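Local coordinates for flagellar hook protein FlgE (Caulobacter crescentus CB15, PDB 5AY6), which builds the flagellar hook, the universal joint that probably passes motor torque to the filament, and is present here as an inner fragment of the protein, at residues Y197-A202 and N212-T217; F167-P172 and L185-G190; T241-K246 and V279-A284. All blocks are in the same frame, centred on the assembly; numbering follows the deposited sequence.

How the contacts relate
Contacts 1 and 2 belong to one five-stranded antiparallel sheet. Contact 2 pairs its first two strands, contact 1 its third and fourth. Their centres lie about 9 Å apart, and strand 180-189 of contact 2 and strand 195-202 of contact 1 are neighbours in the sheet. The guanidinium of Arg201 in contact 1 makes a salt bridge to Glu168 in contact 2. Contact 3 lies at one edge of a separate four-stranded mixed sheet, with its centre about 13 Å from that of contact 1. Leu200 CD1 packs 3.8 Å from Ile243 CG2, so apolar side chains join these two contacts. Contacts 2 and 3 do not touch; their centres are about 15 Å apart.

Contact 1 (Y197-A202 and N212-T217); sequences YAELRA and NGQIST
A classic beta bulge interrupts the hairpin formed by strands 195-202 and 214-222. Ile215 and Ser216 both face Leu200, and the register shifts by one residue. Leu200 O therefore accepts two backbone bonds, from Ile215 N at 2.8 Å and from Ser216 N at 3.2 Å. Leu200 N completes the pair by donating to Ser216 O at 2.9 Å. Beyond the bulge, Ala202 N donates to Gly213 O at 2.7 Å. A CB at Gly213 would jam against the carbonyl of Asn212, and it would also clash with Ala202 O. Asn212 itself forms an Asx turn: its OD1 accepts from Gln214 N at 3.0 Å.

On the face that carries Glu199, Arg201 and Gln214, the Gln214 chain is extended, with CG anti to the backbone N (chi1 -163°). This brings NE2 to Glu199 OE1 at 3.0 Å. The two chains cross obliquely. The donor comes from above the carboxylate, and the amide plane is turned 84° from it. Gln214 NE2 also binds Pro147 O. Glu199 OE2 is gripped by Tyr145 OH and Met152 N, so both ends of the carboxylate are engaged. A water accepts from Arg201 NH1 and donates to Ala202 O and Asn212 O, which ties the strand end to the turn. Arg201 NH2 makes a salt bridge to Glu168.

On the other face, Leu200 CB lies 3.6 Å from Ser216 OG, whose polar partner is Leu234 O. Ile215, in the bulge, leans over strand 197-202, with its CD1 3.5 Å from Ala202 N. Helix 152-157 packs over the Arg201 and Gln214 face, touching both through Ser153. Strand 180-189 flanks strand 195-202 along its other edge, where Leu200 touches Leu185.

Contact 2 (F167-P172 and L185-G190); sequences FEVQIP and LSMLKG
Glu168 CG and Ser186 OG each stand anti to their own carbonyl carbon, with chi1 at -65° and -61°. The Glu168 chain then runs extended beyond CG, which sets its carboxylate beside the serine hydroxyl. Ser186 OG donates to Glu168 OE2 at 2.7 Å, arriving from above the carboxylate plane, 29° out of it. Arg201 on strand 195-202 meets both groups: its NH2 makes the salt bridge to Glu168 OE2, and its NE donates to Ser186 OG. The hydroxyl thus gives one bond and receives another. Replacing Glu168 with an alanine would remove the carboxylate, and would probably cost Ser186 its acceptor and Arg201 its salt bridge.

The backbones are laced by two hydrogen-bonded pairs. Val169 N to Leu185 O and Leu185 N to Val169 O both measure 2.9 Å. At the other pair, Met187 N reaches Phe167 O at 2.9 Å, nearly along the C=O axis, while Phe167 N to Met187 O is longer at 3.2 Å. On the face opposite Glu168, Val169 CG2 approaches Met187 CE at 4.4 Å. This apolar face, with Phe167 and Val169, packs on Val299 of strand 298-304 in the four-stranded mixed sheet. The whole is a regular antiparallel beta hairpin, with strand 167-174 outermost in the five-stranded sheet of this chain.

Contact 3 (T241-K246 and V279-A284); sequences TAITIK and VQIDLA
Thr241 stands just before strand 242-245, the outermost strand of the mixed sheet, and its side chain extends the antiparallel pairing with strand 277-291. Its CB lies 3.7 Å from Ile281 O. OG1 sits in the crowded position between the backbone N and the carbonyl carbon (chi1 53°). From there it donates to Ile281 O at 2.6 Å. Thr241 OG1 also accepts from two waters. One of them takes the N-H of Leu283, and the other takes an N-H of Gln280 NE2. The hydroxyl is thus held by three bonds.

The backbone repeats the link: Ile281 N donates to Thr241 O at 2.9 Å. Further along, Ile243 and Val279 form a hydrogen-bonded pair, with Val279 N to Ile243 O at 2.8 Å and Ile243 N to Val279 O at 3.0 Å. Ala242 and Gln280 form the non-hydrogen-bonded pair next to it, on the Thr241 side. On the buried face, Ile281 also touches Phe235 and, on the neighbouring strand 6-12, Val7. Ile243 and Ile281 cross obliquely there, and Ile281 CD1 lies against the outer part of Ile243, 3.7 Å from its CD1.

Contact 1 (Y197-A202 and N212-T217)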
ATOM      1  N   TYR A 197       2.812   3.052  -3.048  1.00  8.18           N
ATOM      2  CA  TYR A 197       1.426   2.600  -2.908  1.00  9.72           C
ATOM      3  C   TYR A 197       0.506   3.726  -3.358  1.00 12.12           C
ATOM      4  O   TYR A 197       0.650   4.866  -2.910  1.00  9.99           O
ATOM      5  CB  TYR A 197       1.109   2.196  -1.462  1.00  9.34           C
ATOM      6  CG  TYR A 197       1.901   1.015  -0.949  1.00 12.23           C
ATOM      7  CD1 TYR A 197       2.504   0.122  -1.828  1.00 15.13           C
ATOM      8  CD2 TYR A 197       2.041   0.787   0.414  1.00  8.57           C
ATOM      9  CE1 TYR A 197       3.224  -0.962  -1.363  1.00 10.76           C
ATOM     10  CE2 TYR A 197       2.765  -0.293   0.888  1.00 12.42           C
ATOM     11  CZ  TYR A 197       3.350  -1.165  -0.004  1.00 11.67           C
ATOM     12  OH  TYR A 197       4.063  -2.248   0.458  1.00 14.19           O
ATOM     13  N   ALA A 198      -0.429   3.417  -4.252  1.00 13.03           N
ATOM     14  CA  ALA A 198      -1.258   4.454  -4.857  1.00  8.54           C
ATOM     15  C   ALA A 198      -2.748   4.187  -4.715  1.00  7.92           C
ATOM     16  O   ALA A 198      -3.186   3.038  -4.673  1.00  9.24           O
ATOM     17  CB  ALA A 198      -0.900   4.607  -6.326  1.00 15.32           C
ATOM     18  N   GLU A 199      -3.520   5.265  -4.623  1.00  7.56           N
ATOM     19  CA  GLU A 199      -4.972   5.180  -4.687  1.00  8.32           C
ATOM     20  C   GLU A 199      -5.508   6.253  -5.618  1.00 14.31           C
ATOM     21  O   GLU A 199      -5.002   7.376  -5.650  1.00 13.52           O
ATOM     22  CB  GLU A 199      -5.606   5.336  -3.298  1.00 10.34           C
ATOM     23  CG  GLU A 199      -5.148   4.301  -2.287  1.00  8.02           C
ATOM     24  CD  GLU A 199      -5.625   4.590  -0.873  1.00  7.79           C
ATOM     25  OE1 GLU A 199      -6.747   5.118  -0.696  1.00 11.57           O
ATOM     26  OE2 GLU A 199      -4.867   4.281   0.065  1.00 14.16           O
ATOM     27  N   LEU A 200      -6.523   5.892  -6.390  1.00 10.50           N
ATOM     28  CA  LEU A 200      -7.326   6.873  -7.092  1.00  8.65           C
ATOM     29  C   LEU A 200      -8.607   7.053  -6.289  1.00 10.43           C
ATOM     30  O   LEU A 200      -9.166   6.080  -5.794  1.00  8.17           O
ATOM     31  CB  LEU A 200      -7.621   6.427  -8.522  1.00  8.73           C
ATOM     32  CG  LEU A 200      -6.461   6.611  -9.507  1.00 13.23           C
ATOM     33  CD1 LEU A 200      -6.750   5.873 -10.803  1.00 13.67           C
ATOM     34  CD2 LEU A 200      -6.223   8.088  -9.768  1.00 10.95           C
ATOM     35  N   ARG A 201      -9.057   8.291  -6.136  1.00 10.78           N
ATOM     36  CA  ARG A 201     -10.216   8.555  -5.298  1.00  9.19           C
ATOM     37  C   ARG A 201     -10.969   9.797  -5.745  1.00 10.99           C
ATOM     38  O   ARG A 201     -10.370  10.786  -6.165  1.00 11.91           O
ATOM     39  CB  ARG A 201      -9.790   8.708  -3.830  1.00  8.33           C
ATOM     40  CG  ARG A 201      -8.809   9.856  -3.584  1.00 10.99           C
ATOM     41  CD  ARG A 201      -8.275   9.872  -2.150  1.00 10.81           C
ATOM     42  NE  ARG A 201      -7.469  11.064  -1.886  1.00  9.12           N
ATOM     43  CZ  ARG A 201      -7.981  12.253  -1.583  1.00 14.41           C
ATOM     44  NH1 ARG A 201      -9.297  12.405  -1.512  1.00 13.23           N
ATOM     45  NH2 ARG A 201      -7.185  13.292  -1.355  1.00 12.80           N
ATOM     46  N   ALA A 202     -12.292   9.726  -5.659  1.00 11.11           N
ATOM     47  CA  ALA A 202     -13.145  10.889  -5.832  1.00 12.46           C
ATOM     48  C   ALA A 202     -13.309  11.557  -4.477  1.00 11.40           C
ATOM     49  O   ALA A 202     -12.874  11.017  -3.464  1.00 11.91           O
ATOM     50  CB  ALA A 202     -14.498  10.491  -6.405  1.00 13.33           C
ATOM     51  N   ASN A 212     -15.821   6.934   1.487  1.00 10.48           N
ATOM     52  CA  ASN A 212     -14.545   7.651   1.453  1.00 13.86           C
ATOM     53  C   ASN A 212     -14.107   8.057   0.048  1.00 14.62           C
ATOM     54  O   ASN A 212     -13.096   8.750  -0.120  1.00 15.39           O
ATOM     55  CB  ASN A 212     -13.440   6.824   2.127  1.00 15.21           C
ATOM     56  CG  ASN A 212     -13.120   5.530   1.388  1.00  9.17           C
ATOM     57  OD1 ASN A 212     -13.588   5.287   0.278  1.00  9.88           O
ATOM     58  ND2 ASN A 212     -12.310   4.690   2.015  1.00  8.23           N
ATOM     59  N   GLY A 213     -14.857   7.612  -0.956  1.00 12.04           N
ATOM     60  CA  GLY A 213     -14.602   8.013  -2.328  1.00 10.28           C
ATOM     61  C   GLY A 213     -13.550   7.233  -3.099  1.00 11.02           C
ATOM     62  O   GLY A 213     -13.230   7.579  -4.241  1.00 11.54           O
ATOM     63  N   GLN A 214     -13.008   6.180  -2.502  1.00  9.49           N
ATOM     64  CA  GLN A 214     -11.978   5.399  -3.179  1.00 11.59           C
ATOM     65  C   GLN A 214     -12.483   4.770  -4.486  1.00 15.43           C
ATOM     66  O   GLN A 214     -13.568   4.180  -4.542  1.00 10.75           O
ATOM     67  CB  GLN A 214     -11.435   4.307  -2.260  1.00  9.93           C
ATOM     68  CG  GLN A 214     -10.111   3.722  -2.727  1.00  6.99           C
ATOM     69  CD  GLN A 214      -9.632   2.597  -1.839  1.00 11.18           C
ATOM     70  OE1 GLN A 214     -10.109   1.464  -1.942  1.00  8.24           O
ATOM     71  NE2 GLN A 214      -8.680   2.896  -0.962  1.00  7.25           N
ATOM     72  N   ILE A 215     -11.670   4.905  -5.530  1.00 10.00           N
ATOM     73  CA  ILE A 215     -11.985   4.397  -6.863  1.00  7.45           C
ATOM     74  C   ILE A 215     -11.210   3.115  -7.140  1.00  9.48           C
ATOM     75  O   ILE A 215     -11.774   2.116  -7.598  1.00 10.43           O
ATOM     76  CB  ILE A 215     -11.661   5.456  -7.938  1.00  9.68           C
ATOM     77  CG1 ILE A 215     -12.592   6.661  -7.790  1.00  6.10           C
ATOM     78  CG2 ILE A 215     -11.760   4.865  -9.349  1.00 10.50           C
ATOM     79  CD1 ILE A 215     -12.193   7.852  -8.642  1.00 14.47           C
ATOM     80  N   SER A 216      -9.913   3.143  -6.848  1.00  8.75           N
ATOM     81  CA  SER A 216      -9.060   1.981  -7.065  1.00 10.06           C
ATOM     82  C   SER A 216      -7.751   2.122  -6.310  1.00 14.17           C
ATOM     83  O   SER A 216      -7.399   3.206  -5.851  1.00 11.25           O
ATOM     84  CB  SER A 216      -8.775   1.790  -8.553  1.00 10.71           C
ATOM     85  OG  SER A 216      -7.972   2.856  -9.028  1.00 13.80           O
ATOM     86  N   THR A 217      -7.029   1.016  -6.179  1.00 13.18           N
ATOM     87  CA  THR A 217      -5.737   1.033  -5.502  1.00 13.18           C
ATOM     88  C   THR A 217      -4.738   0.220  -6.304  1.00 14.22           C
ATOM     89  O   THR A 217      -5.124  -0.619  -7.121  1.00 12.00           O
ATOM     90  CB  THR A 217      -5.823   0.462  -4.075  1.00 14.05           C
ATOM     91  OG1 THR A 217      -6.043  -0.952  -4.134  1.00 18.99           O
ATOM     92  CG2 THR A 217      -6.953   1.115  -3.296  1.00 16.77           C
TER
HETATM   93  O   HOH W   1     -11.395  10.512  -1.182  1.00  9.72           O

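Contact 2 (F167-P172 and L185-G190)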
ATOM      1  N   PHE A 167       2.354  12.259  -1.216  1.00  9.60           N
ATOM      2  CA  PHE A 167       2.146  13.192  -2.309  1.00 12.98           C
ATOM      3  C   PHE A 167       0.821  12.936  -3.000  1.00 12.48           C
ATOM      4  O   PHE A 167       0.335  11.806  -3.038  1.00 16.26           O
ATOM      5  CB  PHE A 167       3.290  13.109  -3.320  1.00 16.61           C
ATOM      6  CG  PHE A 167       3.368  14.298  -4.241  1.00 23.52           C
ATOM      7  CD1 PHE A 167       3.567  15.574  -3.729  1.00 18.58           C
ATOM      8  CD2 PHE A 167       3.243  14.142  -5.610  1.00 21.80           C
ATOM      9  CE1 PHE A 167       3.639  16.672  -4.571  1.00 24.38           C
ATOM     10  CE2 PHE A 167       3.318  15.238  -6.459  1.00 14.84           C
ATOM     11  CZ  PHE A 167       3.513  16.502  -5.937  1.00 14.24           C
ATOM     12  N   GLU A 168       0.241  13.998  -3.543  1.00 15.50           N
ATOM     13  CA  GLU A 168      -1.026  13.900  -4.245  1.00 14.16           C
ATOM     14  C   GLU A 168      -1.011  14.695  -5.544  1.00 16.70           C
ATOM     15  O   GLU A 168      -0.384  15.755  -5.641  1.00 12.49           O
ATOM     16  CB  GLU A 168      -2.177  14.386  -3.361  1.00 13.11           C
ATOM     17  CG  GLU A 168      -2.423  13.550  -2.125  1.00 13.06           C
ATOM     18  CD  GLU A 168      -3.726  13.917  -1.435  1.00 16.76           C
ATOM     19  OE1 GLU A 168      -3.989  15.125  -1.251  1.00 17.41           O
ATOM     20  OE2 GLU A 168      -4.491  12.994  -1.088  1.00 18.76           O
ATOM     21  N   VAL A 169      -1.706  14.166  -6.541  1.00  8.69           N
ATOM     22  CA  VAL A 169      -1.963  14.888  -7.778  1.00 12.27           C
ATOM     23  C   VAL A 169      -3.467  15.053  -7.949  1.00 16.59           C
ATOM     24  O   VAL A 169      -4.184  14.065  -8.055  1.00 13.61           O
ATOM     25  CB  VAL A 169      -1.388  14.153  -8.998  1.00 12.45           C
ATOM     26  CG1 VAL A 169      -1.707  14.920 -10.276  1.00 19.96           C
ATOM     27  CG2 VAL A 169       0.111  13.968  -8.838  1.00 18.17           C
ATOM     28  N   GLN A 170      -3.953  16.288  -7.947  1.00 13.79           N
ATOM     29  CA  GLN A 170      -5.377  16.515  -8.134  1.00 14.84           C
ATOM     30  C   GLN A 170      -5.732  16.555  -9.613  1.00 22.59           C
ATOM     31  O   GLN A 170      -5.050  17.194 -10.415  1.00 24.62           O
ATOM     32  CB  GLN A 170      -5.832  17.808  -7.447  1.00 19.70           C
ATOM     33  CG  GLN A 170      -5.783  17.753  -5.928  1.00 24.15           C
ATOM     34  CD  GLN A 170      -6.704  18.768  -5.275  1.00 44.18           C
ATOM     35  OE1 GLN A 170      -7.101  19.756  -5.894  1.00 48.11           O
ATOM     36  NE2 GLN A 170      -7.065  18.516  -4.022  1.00 44.40           N
ATOM     37  N   ILE A 171      -6.804  15.854  -9.964  1.00 13.72           N
ATOM     38  CA  ILE A 171      -7.241  15.754 -11.347  1.00 16.07           C
ATOM     39  C   ILE A 171      -8.690  16.214 -11.480  1.00 20.93           C
ATOM     40  O   ILE A 171      -9.620  15.451 -11.214  1.00 18.68           O
ATOM     41  CB  ILE A 171      -7.116  14.316 -11.867  1.00 12.30           C
ATOM     42  CG1 ILE A 171      -5.708  13.778 -11.625  1.00 22.17           C
ATOM     43  CG2 ILE A 171      -7.450  14.265 -13.344  1.00 24.64           C
ATOM     44  CD1 ILE A 171      -5.556  12.303 -11.937  1.00 16.61           C
ATOM     45  N   PRO A 172      -8.886  17.478 -11.874  1.00 19.09           N
ATOM     46  CA  PRO A 172     -10.230  18.030 -12.064  1.00 20.02           C
ATOM     47  C   PRO A 172     -10.923  17.474 -13.306  1.00 26.49           C
ATOM     48  O   PRO A 172     -10.385  17.555 -14.411  1.00 24.90           O
ATOM     49  CB  PRO A 172      -9.971  19.533 -12.208  1.00 25.15           C
ATOM     50  CG  PRO A 172      -8.577  19.620 -12.723  1.00 25.95           C
ATOM     51  CD  PRO A 172      -7.834  18.487 -12.086  1.00 20.71           C
ATOM     52  N   LEU A 185      -5.058  11.477  -7.209  1.00 11.29           N
ATOM     53  CA  LEU A 185      -4.113  10.375  -7.156  1.00  9.91           C
ATOM     54  C   LEU A 185      -3.262  10.541  -5.902  1.00 12.76           C
ATOM     55  O   LEU A 185      -2.445  11.461  -5.820  1.00 11.68           O
ATOM     56  CB  LEU A 185      -3.240  10.344  -8.411  1.00  9.88           C
ATOM     57  CG  LEU A 185      -2.089   9.332  -8.436  1.00 11.64           C
ATOM     58  CD1 LEU A 185      -2.599   7.911  -8.274  1.00  9.96           C
ATOM     59  CD2 LEU A 185      -1.283   9.475  -9.731  1.00 12.12           C
ATOM     60  N   SER A 186      -3.471   9.663  -4.926  1.00  7.81           N
ATOM     61  CA  SER A 186      -2.792   9.750  -3.638  1.00 13.28           C
ATOM     62  C   SER A 186      -1.750   8.652  -3.529  1.00 13.65           C
ATOM     63  O   SER A 186      -2.027   7.492  -3.841  1.00 12.09           O
ATOM     64  CB  SER A 186      -3.800   9.645  -2.487  1.00  9.60           C
ATOM     65  OG  SER A 186      -4.733  10.707  -2.544  1.00 10.85           O
ATOM     66  N   MET A 187      -0.551   9.012  -3.094  1.00  9.76           N
ATOM     67  CA  MET A 187       0.548   8.063  -3.110  1.00 15.70           C
ATOM     68  C   MET A 187       1.409   8.095  -1.852  1.00 11.11           C
ATOM     69  O   MET A 187       1.591   9.138  -1.219  1.00 10.02           O
ATOM     70  CB  MET A 187       1.422   8.302  -4.343  1.00 22.98           C
ATOM     71  CG  MET A 187       0.818   7.755  -5.632  1.00 14.60           C
ATOM     72  SD  MET A 187       1.624   8.413  -7.090  1.00 25.44           S
ATOM     73  CE  MET A 187       1.267  10.158  -6.904  1.00 17.81           C
ATOM     74  N   LEU A 188       1.925   6.922  -1.508  1.00 12.07           N
ATOM     75  CA  LEU A 188       2.836   6.739  -0.388  1.00 10.57           C
ATOM     76  C   LEU A 188       4.066   6.016  -0.891  1.00 14.44           C
ATOM     77  O   LEU A 188       3.949   5.081  -1.685  1.00 13.86           O
ATOM     78  CB  LEU A 188       2.185   5.921   0.728  1.00 11.66           C
ATOM     79  CG  LEU A 188       1.151   6.573   1.641  1.00 14.37           C
ATOM     80  CD1 LEU A 188       0.290   5.496   2.287  1.00 11.39           C
ATOM     81  CD2 LEU A 188       1.848   7.416   2.701  1.00  9.16           C
ATOM     82  N   LYS A 189       5.241   6.431  -0.432  1.00 11.07           N
ATOM     83  CA  LYS A 189       6.447   5.664  -0.703  1.00 14.01           C
ATOM     84  C   LYS A 189       6.309   4.282  -0.076  1.00 15.46           C
ATOM     85  O   LYS A 189       6.008   4.162   1.111  1.00 14.43           O
ATOM     86  CB  LYS A 189       7.691   6.372  -0.158  1.00 17.01           C
ATOM     87  CG  LYS A 189       8.995   5.666  -0.506  1.00 16.00           C
ATOM     88  CD  LYS A 189       9.281   5.766  -1.998  1.00 17.26           C
ATOM     89  CE  LYS A 189      10.430   4.865  -2.409  1.00 18.80           C
ATOM     90  NZ  LYS A 189      10.038   3.431  -2.380  1.00 18.65           N
ATOM     91  N   GLY A 190       6.516   3.242  -0.878  1.00 11.39           N
ATOM     92  CA  GLY A 190       6.451   1.880  -0.387  1.00 12.88           C
ATOM     93  C   GLY A 190       7.794   1.424   0.152  1.00 15.18           C
ATOM     94  O   GLY A 190       8.800   2.108  -0.028  1.00 15.49           O
TER

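Contact 3 (T241-K246 and V279-A284)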
ATOM      1  N   THR A 241      -4.478   2.847 -20.050  1.00 15.37           N
ATOM      2  CA  THR A 241      -4.872   2.956 -18.649  1.00 14.44           C
ATOM      3  C   THR A 241      -6.031   3.921 -18.495  1.00  9.54           C
ATOM      4  O   THR A 241      -5.961   5.070 -18.938  1.00 10.39           O
ATOM      5  CB  THR A 241      -3.702   3.419 -17.763  1.00 13.78           C
ATOM      6  OG1 THR A 241      -3.139   4.619 -18.307  1.00 11.54           O
ATOM      7  CG2 THR A 241      -2.633   2.342 -17.691  1.00 10.93           C
ATOM      8  N   ALA A 242      -7.101   3.446 -17.870  1.00  9.13           N
ATOM      9  CA  ALA A 242      -8.312   4.243 -17.736  1.00 11.27           C
ATOM     10  C   ALA A 242      -9.103   3.836 -16.500  1.00 10.53           C
ATOM     11  O   ALA A 242      -8.856   2.785 -15.913  1.00  9.64           O
ATOM     12  CB  ALA A 242      -9.173   4.102 -18.985  1.00 12.76           C
ATOM     13  N   ILE A 243     -10.037   4.692 -16.098  1.00  8.48           N
ATOM     14  CA  ILE A 243     -11.037   4.325 -15.103  1.00  7.80           C
ATOM     15  C   ILE A 243     -12.416   4.610 -15.665  1.00  9.08           C
ATOM     16  O   ILE A 243     -12.568   5.460 -16.545  1.00 10.91           O
ATOM     17  CB  ILE A 243     -10.864   5.095 -13.775  1.00  8.51           C
ATOM     18  CG1 ILE A 243     -10.872   6.602 -14.031  1.00  8.28           C
ATOM     19  CG2 ILE A 243      -9.585   4.678 -13.062  1.00 11.51           C
ATOM     20  CD1 ILE A 243     -10.803   7.436 -12.773  1.00  9.25           C
ATOM     21  N   THR A 244     -13.416   3.884 -15.174  1.00  8.00           N
ATOM     22  CA  THR A 244     -14.803   4.181 -15.502  1.00 10.80           C
ATOM     23  C   THR A 244     -15.599   4.383 -14.219  1.00 11.81           C
ATOM     24  O   THR A 244     -15.639   3.503 -13.362  1.00 13.62           O
ATOM     25  CB  THR A 244     -15.466   3.058 -16.336  1.00 13.55           C
ATOM     26  OG1 THR A 244     -14.759   2.884 -17.569  1.00 11.16           O
ATOM     27  CG2 THR A 244     -16.915   3.411 -16.647  1.00  9.66           C
ATOM     28  N   ILE A 245     -16.212   5.551 -14.082  1.00 11.24           N
ATOM     29  CA  ILE A 245     -17.134   5.811 -12.985  1.00  6.72           C
ATOM     30  C   ILE A 245     -18.548   5.722 -13.545  1.00 12.74           C
ATOM     31  O   ILE A 245     -18.876   6.414 -14.507  1.00 12.35           O
ATOM     32  CB  ILE A 245     -16.893   7.189 -12.341  1.00 10.58           C
ATOM     33  CG1 ILE A 245     -15.449   7.297 -11.851  1.00 10.84           C
ATOM     34  CG2 ILE A 245     -17.864   7.411 -11.191  1.00 13.65           C
ATOM     35  CD1 ILE A 245     -15.100   8.638 -11.243  1.00 13.14           C
ATOM     36  N   LYS A 246     -19.376   4.854 -12.970  1.00  9.98           N
ATOM     37  CA  LYS A 246     -20.697   4.610 -13.540  1.00  8.78           C
ATOM     38  C   LYS A 246     -21.639   5.767 -13.277  1.00  9.89           C
ATOM     39  O   LYS A 246     -21.429   6.550 -12.351  1.00 14.03           O
ATOM     40  CB  LYS A 246     -21.293   3.310 -12.993  1.00  7.66           C
ATOM     41  CG  LYS A 246     -20.378   2.112 -13.146  1.00 10.01           C
ATOM     42  CD  LYS A 246     -20.007   1.853 -14.601  1.00 10.57           C
ATOM     43  CE  LYS A 246     -21.035   0.966 -15.287  1.00 15.19           C
ATOM     44  NZ  LYS A 246     -20.624   0.622 -16.680  1.00 14.46           N
ATOM     45  N   VAL A 279     -12.595   7.709 -18.285  1.00 12.94           N
ATOM     46  CA  VAL A 279     -11.490   8.645 -18.454  1.00 14.44           C
ATOM     47  C   VAL A 279     -10.150   7.935 -18.612  1.00 12.01           C
ATOM     48  O   VAL A 279      -9.709   7.200 -17.732  1.00  8.87           O
ATOM     49  CB  VAL A 279     -11.384   9.616 -17.262  1.00 12.42           C
ATOM     50  CG1 VAL A 279     -10.454  10.762 -17.609  1.00 12.70           C
ATOM     51  CG2 VAL A 279     -12.745  10.156 -16.882  1.00 18.33           C
ATOM     52  N   GLN A 280      -9.499   8.157 -19.746  1.00 10.60           N
ATOM     53  CA  GLN A 280      -8.139   7.686 -19.915  1.00  9.31           C
ATOM     54  C   GLN A 280      -7.216   8.517 -19.028  1.00  9.49           C
ATOM     55  O   GLN A 280      -7.303   9.745 -19.008  1.00 10.59           O
ATOM     56  CB  GLN A 280      -7.701   7.776 -21.378  1.00 10.32           C
ATOM     57  CG  GLN A 280      -6.232   7.465 -21.580  1.00  4.92           C
ATOM     58  CD  GLN A 280      -5.844   7.383 -23.036  1.00 14.24           C
ATOM     59  OE1 GLN A 280      -6.702   7.352 -23.919  1.00 20.18           O
ATOM     60  NE2 GLN A 280      -4.542   7.340 -23.300  1.00 10.24           N
ATOM     61  N   ILE A 281      -6.344   7.849 -18.285  1.00 10.52           N
ATOM     62  CA  ILE A 281      -5.398   8.554 -17.431  1.00  9.38           C
ATOM     63  C   ILE A 281      -3.984   8.192 -17.847  1.00 11.23           C
ATOM     64  O   ILE A 281      -3.504   7.088 -17.590  1.00 12.10           O
ATOM     65  CB  ILE A 281      -5.627   8.231 -15.943  1.00  9.86           C
ATOM     66  CG1 ILE A 281      -7.031   8.688 -15.536  1.00 12.54           C
ATOM     67  CG2 ILE A 281      -4.560   8.902 -15.079  1.00 14.73           C
ATOM     68  CD1 ILE A 281      -7.430   8.298 -14.136  1.00 20.31           C
ATOM     69  N   ASP A 282      -3.333   9.139 -18.513  1.00 13.03           N
ATOM     70  CA  ASP A 282      -2.037   8.916 -19.133  1.00 13.37           C
ATOM     71  C   ASP A 282      -0.908   9.318 -18.186  1.00 17.95           C
ATOM     72  O   ASP A 282      -0.701  10.502 -17.914  1.00 16.48           O
ATOM     73  CB  ASP A 282      -1.969   9.703 -20.449  1.00 23.11           C
ATOM     74  CG  ASP A 282      -0.791   9.306 -21.321  1.00 32.95           C
ATOM     75  OD1 ASP A 282      -0.095   8.318 -20.992  1.00 29.81           O
ATOM     76  OD2 ASP A 282      -0.574   9.979 -22.356  1.00 30.15           O
ATOM     77  N   LEU A 283      -0.183   8.326 -17.677  1.00 19.26           N
ATOM     78  CA  LEU A 283       0.946   8.580 -16.786  1.00 20.58           C
ATOM     79  C   LEU A 283       2.298   8.410 -17.481  1.00 20.04           C
ATOM     80  O   LEU A 283       3.329   8.363 -16.808  1.00 21.69           O
ATOM     81  CB  LEU A 283       0.894   7.649 -15.569  1.00 18.30           C
ATOM     82  CG  LEU A 283      -0.372   7.582 -14.716  1.00 16.46           C
ATOM     83  CD1 LEU A 283      -0.146   6.672 -13.518  1.00 16.66           C
ATOM     84  CD2 LEU A 283      -0.808   8.963 -14.256  1.00 16.48           C
ATOM     85  N   ALA A 284       2.308   8.317 -18.811  1.00 21.43           N
ATOM     86  CA  ALA A 284       3.543   7.976 -19.525  1.00 18.53           C
ATOM     87  C   ALA A 284       3.763   8.701 -20.853  1.00 25.60           C
ATOM     88  O   ALA A 284       4.376   8.149 -21.770  1.00 29.13           O
ATOM     89  CB  ALA A 284       3.592   6.472 -19.767  1.00 22.61           C
TER
HETATM   90  O   HOH W   2      -0.464   5.438 -17.988  1.00 13.29           O
HETATM   91  O   HOH W   3      -2.886   6.150 -20.922  1.00 22.14           O